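Local coordinates for ribosome-inactivating protein (Lychnis chalcedonica, PDB 2G5X) that belongs to the ribosome-inactivating proteins, a family named for disabling ribosomes, here a plant member present as a single chain, at residues E22-G27 and K44-N49; T60-A65 and Y69-Q74. One frame throughout, in Å; residues are numbered along the deposited sequence.

Interaction 1. Residues E22-G27 and K44-N49; sequences EEFGRG and KFVLVN
V46 holds CG1 anti to its own backbone N (chi1 176°), which sets its two methyls against two successive helix residues: CG1 goes to E23 and CG2 to F24. On the helix, F24 has CG beside its backbone N (chi1 -77°), and that brings one side of the ring, CD2 and CE2, up to the strand. The closest approach is F24 CD2 to V46 CG2 at 3.7 Å, with F24 CE2 almost as near to the same methyl, at 3.8 Å. The two side chains cross obliquely.

E23 contributes only its root: its CB sits 3.9 Å from V46 CG1. Beyond that the chain bends back toward R26, whose NH1 forms a salt bridge of 2.7 Å with E23 OE2. The valine thus meets the aliphatic start of the glutamate and not its charge.

In the fold this is where the end of helix 10-25 packs on strand 45-51 within the beta-alpha-beta unit that starts at strand 3-5. L20, further back along the helix, also touches V46, while F24 reaches across to F63 on the next strand.

Chemically the contact is all carbon against carbon, without a polar bond between the segments. It therefore rests on close fit and on burying V46 and F24 from water, and the E23 carboxylate, paired with R26, takes no part in the contact with V46.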
loop_
_atom_site.group_PDB
_atom_site.type_symbol
_atom_site.label_atom_id
_atom_site.label_comp_id
_atom_site.label_asym_id
_atom_site.label_seq_id
_atom_site.Cartn_x
_atom_site.Cartn_y
_atom_site.Cartn_z
ATOM N N GLU A 22 -9.068 6.783 -6.656
ATOM C CA GLU A 22 -9.449 7.274 -7.977
ATOM C C GLU A 22 -8.453 6.838 -9.049
ATOM O O GLU A 22 -8.846 6.514 -10.170
ATOM C CB GLU A 22 -9.550 8.804 -7.968
ATOM C CG GLU A 22 -10.680 9.359 -7.116
ATOM C CD GLU A 22 -12.048 9.199 -7.763
ATOM O OE1 GLU A 22 -13.057 9.489 -7.091
ATOM O OE2 GLU A 22 -12.117 8.792 -8.943
ATOM N N GLU A 23 -7.166 6.829 -8.712
ATOM C CA GLU A 23 -6.154 6.424 -9.684
ATOM C C GLU A 23 -6.315 4.960 -10.091
ATOM O O GLU A 23 -6.156 4.616 -11.264
ATOM C CB GLU A 23 -4.748 6.674 -9.129
ATOM C CG GLU A 23 -4.377 8.146 -9.063
ATOM C CD GLU A 23 -4.591 8.854 -10.392
ATOM O OE1 GLU A 23 -5.547 9.654 -10.503
ATOM O OE2 GLU A 23 -3.809 8.600 -11.328
ATOM N N PHE A 24 -6.632 4.097 -9.131
ATOM C CA PHE A 24 -6.833 2.683 -9.438
ATOM C C PHE A 24 -8.055 2.489 -10.338
ATOM O O PHE A 24 -8.081 1.588 -11.173
ATOM C CB PHE A 24 -7.037 1.865 -8.156
ATOM C CG PHE A 24 -5.769 1.582 -7.396
ATOM C CD1 PHE A 24 -5.602 2.052 -6.098
ATOM C CD2 PHE A 24 -4.756 0.814 -7.967
ATOM C CE1 PHE A 24 -4.444 1.760 -5.374
ATOM C CE2 PHE A 24 -3.596 0.517 -7.254
ATOM C CZ PHE A 24 -3.441 0.989 -5.956
ATOM N N GLY A 25 -9.064 3.341 -10.173
ATOM C CA GLY A 25 -10.269 3.196 -10.974
ATOM C C GLY A 25 -10.463 4.092 -12.187
ATOM O O GLY A 25 -11.520 4.042 -12.819
ATOM N N ARG A 26 -9.470 4.900 -12.542
ATOM C CA ARG A 26 -9.642 5.786 -13.690
ATOM C C ARG A 26 -9.816 5.016 -14.994
ATOM O O ARG A 26 -9.221 3.957 -15.187
ATOM C CB ARG A 26 -8.464 6.762 -13.810
ATOM C CG ARG A 26 -7.145 6.135 -14.225
ATOM C CD ARG A 26 -6.039 7.185 -14.272
ATOM N NE ARG A 26 -4.759 6.610 -14.674
ATOM C CZ ARG A 26 -3.589 7.227 -14.548
ATOM N NH1 ARG A 26 -3.530 8.446 -14.029
ATOM N NH2 ARG A 26 -2.474 6.622 -14.932
ATOM N N GLY A 27 -10.649 5.547 -15.884
ATOM C CA GLY A 27 -10.861 4.892 -17.162
ATOM C C GLY A 27 -12.254 4.348 -17.410
ATOM O O GLY A 27 -12.721 4.344 -18.552
ATOM N N LYS A 44 0.283 -2.187 -15.527
ATOM C CA LYS A 44 0.232 -0.754 -15.261
ATOM C C LYS A 44 0.419 -0.576 -13.763
ATOM O O LYS A 44 0.088 -1.473 -12.987
ATOM C CB LYS A 44 -1.118 -0.169 -15.690
ATOM C CG LYS A 44 -1.143 0.374 -17.110
ATOM C CD LYS A 44 -0.600 -0.632 -18.107
ATOM C CE LYS A 44 -0.489 -0.026 -19.497
ATOM N NZ LYS A 44 0.181 -0.956 -20.446
ATOM N N PHE A 45 0.952 0.571 -13.355
ATOM C CA PHE A 45 1.189 0.810 -11.938
ATOM C C PHE A 45 0.776 2.193 -11.463
ATOM O O PHE A 45 0.731 3.148 -12.240
ATOM C CB PHE A 45 2.671 0.589 -11.615
ATOM C CG PHE A 45 3.183 -0.747 -12.058
ATOM C CD1 PHE A 45 3.493 -0.980 -13.396
ATOM C CD2 PHE A 45 3.281 -1.799 -11.152
ATOM C CE1 PHE A 45 3.886 -2.242 -13.826
ATOM C CE2 PHE A 45 3.673 -3.065 -11.570
ATOM C CZ PHE A 45 3.975 -3.289 -12.911
ATOM N N VAL A 46 0.464 2.281 -10.175
ATOM C CA VAL A 46 0.085 3.535 -9.551
ATOM C C VAL A 46 1.200 3.881 -8.568
ATOM O O VAL A 46 1.542 3.074 -7.698
ATOM C CB VAL A 46 -1.248 3.406 -8.787
ATOM C CG1 VAL A 46 -1.565 4.712 -8.075
ATOM C CG2 VAL A 46 -2.366 3.045 -9.754
ATOM N N LEU A 47 1.782 5.065 -8.723
ATOM C CA LEU A 47 2.860 5.496 -7.845
ATOM C C LEU A 47 2.306 6.306 -6.684
ATOM O O LEU A 47 1.347 7.062 -6.841
ATOM C CB LEU A 47 3.887 6.330 -8.616
ATOM C CG LEU A 47 4.585 5.648 -9.798
ATOM C CD1 LEU A 47 5.634 6.590 -10.369
ATOM C CD2 LEU A 47 5.238 4.347 -9.344
ATOM N N VAL A 48 2.922 6.130 -5.518
ATOM C CA VAL A 48 2.521 6.813 -4.296
ATOM C C VAL A 48 3.746 7.380 -3.585
ATOM O O VAL A 48 4.711 6.665 -3.341
ATOM C CB VAL A 48 1.805 5.825 -3.340
ATOM C CG1 VAL A 48 1.687 6.423 -1.945
ATOM C CG2 VAL A 48 0.431 5.486 -3.894
ATOM N N ASN A 49 3.703 8.665 -3.250
ATOM C CA ASN A 49 4.815 9.292 -2.543
ATOM C C ASN A 49 4.549 9.363 -1.043
ATOM O O ASN A 49 3.485 9.814 -0.620
ATOM C CB ASN A 49 5.040 10.723 -3.044
ATOM C CG ASN A 49 5.924 10.790 -4.274
ATOM O OD1 ASN A 49 6.256 9.775 -4.878
ATOM N ND2 ASN A 49 6.305 12.006 -4.655
#

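Interaction 2. Residues T60-A65 and Y69-Q74; sequences TLAFRA and YLVGFQ
R64 and Y69 stand at the turn end of an antiparallel beta hairpin, strands 58-64 and 69-76, that carries a beta bulge. V71 and G72 together face the single residue A62: V71 N donates to A62 O at 3.0 Å, nearly straight at 175°, while A62 N donates to G72 O at 3.1 Å. The extra residue shifts the pairing by one, from L61 with F73 on one side of the bulge to F63 with L70 on the other. G72 takes backbone angles that would jam a side chain against the preceding carbonyl.

From its root outward, R64 meets a series of partners. Its backbone N gives a short 2.7 Å bond to Y69 O, and CB packs beside that same oxygen. CG and CD run out in the same direction as the Y69 side chain, without touching it, then a bend at chi3 (-71°) turns the head across V71. NE bonds to the carbonyl of N42. CZ lies over V71 CG1, and NH1 is nearest to that methyl, at 3.7 Å, so V71 covers one face of the guanidinium. The tyrosine ring flanks it, the two planes 28° apart, and NH2 completes a salt bridge with E91. These partners fix the rotation of the guanidinium.

On the sheet face bearing L61 and F63, the packing is apolar. L70 CB rests against F63 CE2, and L70 CD1 makes a CH-pi contact over the ring, 4.1 Å from its centroid, while also touching L61 CB.

At the other end T60 and Q74 point the same way. T60 OG1 bonds to N49, and one water bridges the pair, donating to T60 OG1 at 2.7 Å and accepting from Q74 NE2 at 2.9 Å.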
loop_
_atom_site.group_PDB
_atom_site.type_symbol
_atom_site.label_atom_id
_atom_site.label_comp_id
_atom_site.label_asym_id
_atom_site.label_seq_id
_atom_site.Cartn_x
_atom_site.Cartn_y
_atom_site.Cartn_z
ATOM N N THR A 60 9.028 6.547 -2.944
ATOM C CA THR A 60 7.902 6.368 -3.858
ATOM C C THR A 60 7.538 4.890 -3.995
ATOM O O THR A 60 8.355 4.082 -4.426
ATOM C CB THR A 60 8.231 6.943 -5.261
ATOM O OG1 THR A 60 8.591 8.326 -5.136
ATOM C CG2 THR A 60 7.025 6.820 -6.193
ATOM N N LEU A 61 6.308 4.548 -3.616
ATOM C CA LEU A 61 5.822 3.173 -3.695
ATOM C C LEU A 61 5.178 2.909 -5.051
ATOM O O LEU A 61 4.566 3.801 -5.634
ATOM C CB LEU A 61 4.769 2.917 -2.612
ATOM C CG LEU A 61 5.120 3.198 -1.151
ATOM C CD1 LEU A 61 3.885 2.979 -0.279
ATOM C CD2 LEU A 61 6.248 2.285 -0.714
ATOM N N ALA A 62 5.297 1.676 -5.541
ATOM C CA ALA A 62 4.700 1.304 -6.822
ATOM C C ALA A 62 3.717 0.151 -6.632
ATOM O O ALA A 62 4.097 -0.923 -6.167
ATOM C CB ALA A 62 5.784 0.907 -7.820
ATOM N N PHE A 63 2.453 0.378 -6.987
ATOM C CA PHE A 63 1.417 -0.649 -6.858
ATOM C C PHE A 63 0.886 -1.101 -8.212
ATOM O O PHE A 63 0.597 -0.270 -9.076
ATOM C CB PHE A 63 0.209 -0.130 -6.062
ATOM C CG PHE A 63 0.502 0.199 -4.628
ATOM C CD1 PHE A 63 0.904 1.480 -4.263
ATOM C CD2 PHE A 63 0.343 -0.764 -3.635
ATOM C CE1 PHE A 63 1.143 1.800 -2.925
ATOM C CE2 PHE A 63 0.580 -0.459 -2.299
ATOM C CZ PHE A 63 0.979 0.828 -1.941
ATOM N N ARG A 64 0.750 -2.415 -8.394
ATOM C CA ARG A 64 0.187 -2.951 -9.633
ATOM C C ARG A 64 -1.259 -2.445 -9.632
ATOM O O ARG A 64 -1.982 -2.622 -8.653
ATOM C CB ARG A 64 0.238 -4.485 -9.626
ATOM C CG ARG A 64 -0.494 -5.154 -10.793
ATOM C CD ARG A 64 -0.062 -6.617 -10.974
ATOM N NE ARG A 64 1.301 -6.710 -11.495
ATOM C CZ ARG A 64 2.343 -7.188 -10.819
ATOM N NH1 ARG A 64 2.192 -7.639 -9.579
ATOM N NH2 ARG A 64 3.544 -7.196 -11.379
ATOM N N ALA A 65 -1.669 -1.810 -10.727
ATOM C CA ALA A 65 -3.001 -1.211 -10.840
ATOM C C ALA A 65 -4.219 -2.133 -10.862
ATOM O O ALA A 65 -5.316 -1.727 -10.472
ATOM C CB ALA A 65 -3.033 -0.293 -12.058
ATOM N N TYR A 69 -1.416 -4.242 -5.638
ATOM C CA TYR A 69 -0.345 -5.041 -5.041
ATOM C C TYR A 69 1.007 -4.309 -5.097
ATOM O O TYR A 69 1.427 -3.860 -6.159
ATOM C CB TYR A 69 -0.278 -6.369 -5.798
ATOM C CG TYR A 69 0.549 -7.446 -5.154
ATOM C CD1 TYR A 69 1.879 -7.644 -5.521
ATOM C CD2 TYR A 69 -0.003 -8.289 -4.193
ATOM C CE1 TYR A 69 2.638 -8.656 -4.950
ATOM C CE2 TYR A 69 0.747 -9.307 -3.613
ATOM C CZ TYR A 69 2.064 -9.485 -3.996
ATOM O OH TYR A 69 2.806 -10.496 -3.433
ATOM N N LEU A 70 1.687 -4.194 -3.954
ATOM C CA LEU A 70 2.984 -3.503 -3.888
ATOM C C LEU A 70 4.120 -4.321 -4.514
ATOM O O LEU A 70 4.385 -5.449 -4.095
ATOM C CB LEU A 70 3.338 -3.179 -2.429
ATOM C CG LEU A 70 4.644 -2.404 -2.200
ATOM C CD1 LEU A 70 4.507 -0.986 -2.737
ATOM C CD2 LEU A 70 4.979 -2.378 -0.713
ATOM N N VAL A 71 4.802 -3.744 -5.504
ATOM C CA VAL A 71 5.892 -4.445 -6.182
ATOM C C VAL A 71 7.297 -3.920 -5.884
ATOM O O VAL A 71 8.286 -4.559 -6.249
ATOM C CB VAL A 71 5.692 -4.444 -7.722
ATOM C CG1 VAL A 71 4.348 -5.088 -8.077
ATOM C CG2 VAL A 71 5.766 -3.019 -8.262
ATOM N N GLY A 72 7.392 -2.771 -5.221
ATOM C CA GLY A 72 8.696 -2.209 -4.902
ATOM C C GLY A 72 8.627 -0.732 -4.558
ATOM O O GLY A 72 7.536 -0.179 -4.408
ATOM N N PHE A 73 9.787 -0.088 -4.438
ATOM C CA PHE A 73 9.840 1.336 -4.112
ATOM C C PHE A 73 11.120 2.012 -4.612
ATOM O O PHE A 73 12.102 1.349 -4.947
ATOM C CB PHE A 73 9.722 1.545 -2.597
ATOM C CG PHE A 73 10.896 1.018 -1.813
ATOM C CD1 PHE A 73 10.918 -0.298 -1.365
ATOM C CD2 PHE A 73 11.992 1.836 -1.543
ATOM C CE1 PHE A 73 12.013 -0.795 -0.660
ATOM C CE2 PHE A 73 13.094 1.352 -0.839
ATOM C CZ PHE A 73 13.105 0.032 -0.396
ATOM N N GLN A 74 11.093 3.341 -4.647
ATOM C CA GLN A 74 12.228 4.142 -5.100
ATOM C C GLN A 74 12.713 5.108 -4.015
ATOM O O GLN A 74 11.908 5.799 -3.394
ATOM C CB GLN A 74 11.818 4.939 -6.348
ATOM C CG GLN A 74 12.728 6.106 -6.707
ATOM C CD GLN A 74 12.107 6.998 -7.771
ATOM O OE1 GLN A 74 12.169 6.702 -8.964
ATOM N NE2 GLN A 74 11.486 8.087 -7.335
HETATM O O HOH W 1 11.142 9.149 -4.662
#

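How the interactions relate
Interaction 1 closes before interaction 2 opens along the chain, and their centres lie 10 Å apart. They share one mixed sheet: strand 45-51 of interaction 1 is the direct neighbour of strand 58-64 of interaction 2, and strand 69-76 follows on its far side. Backbone hydrogen bonds join strands 45-51 and 58-64, V46 with F63 and V48 with L61 among them, the V48 O to L61 N distance being 2.7 Å. F24 also packs its CD2 against A65 O, so helix 10-25 touches both contacts. Together they tie the N-terminal helix and three successive strands into one block of the family's fold.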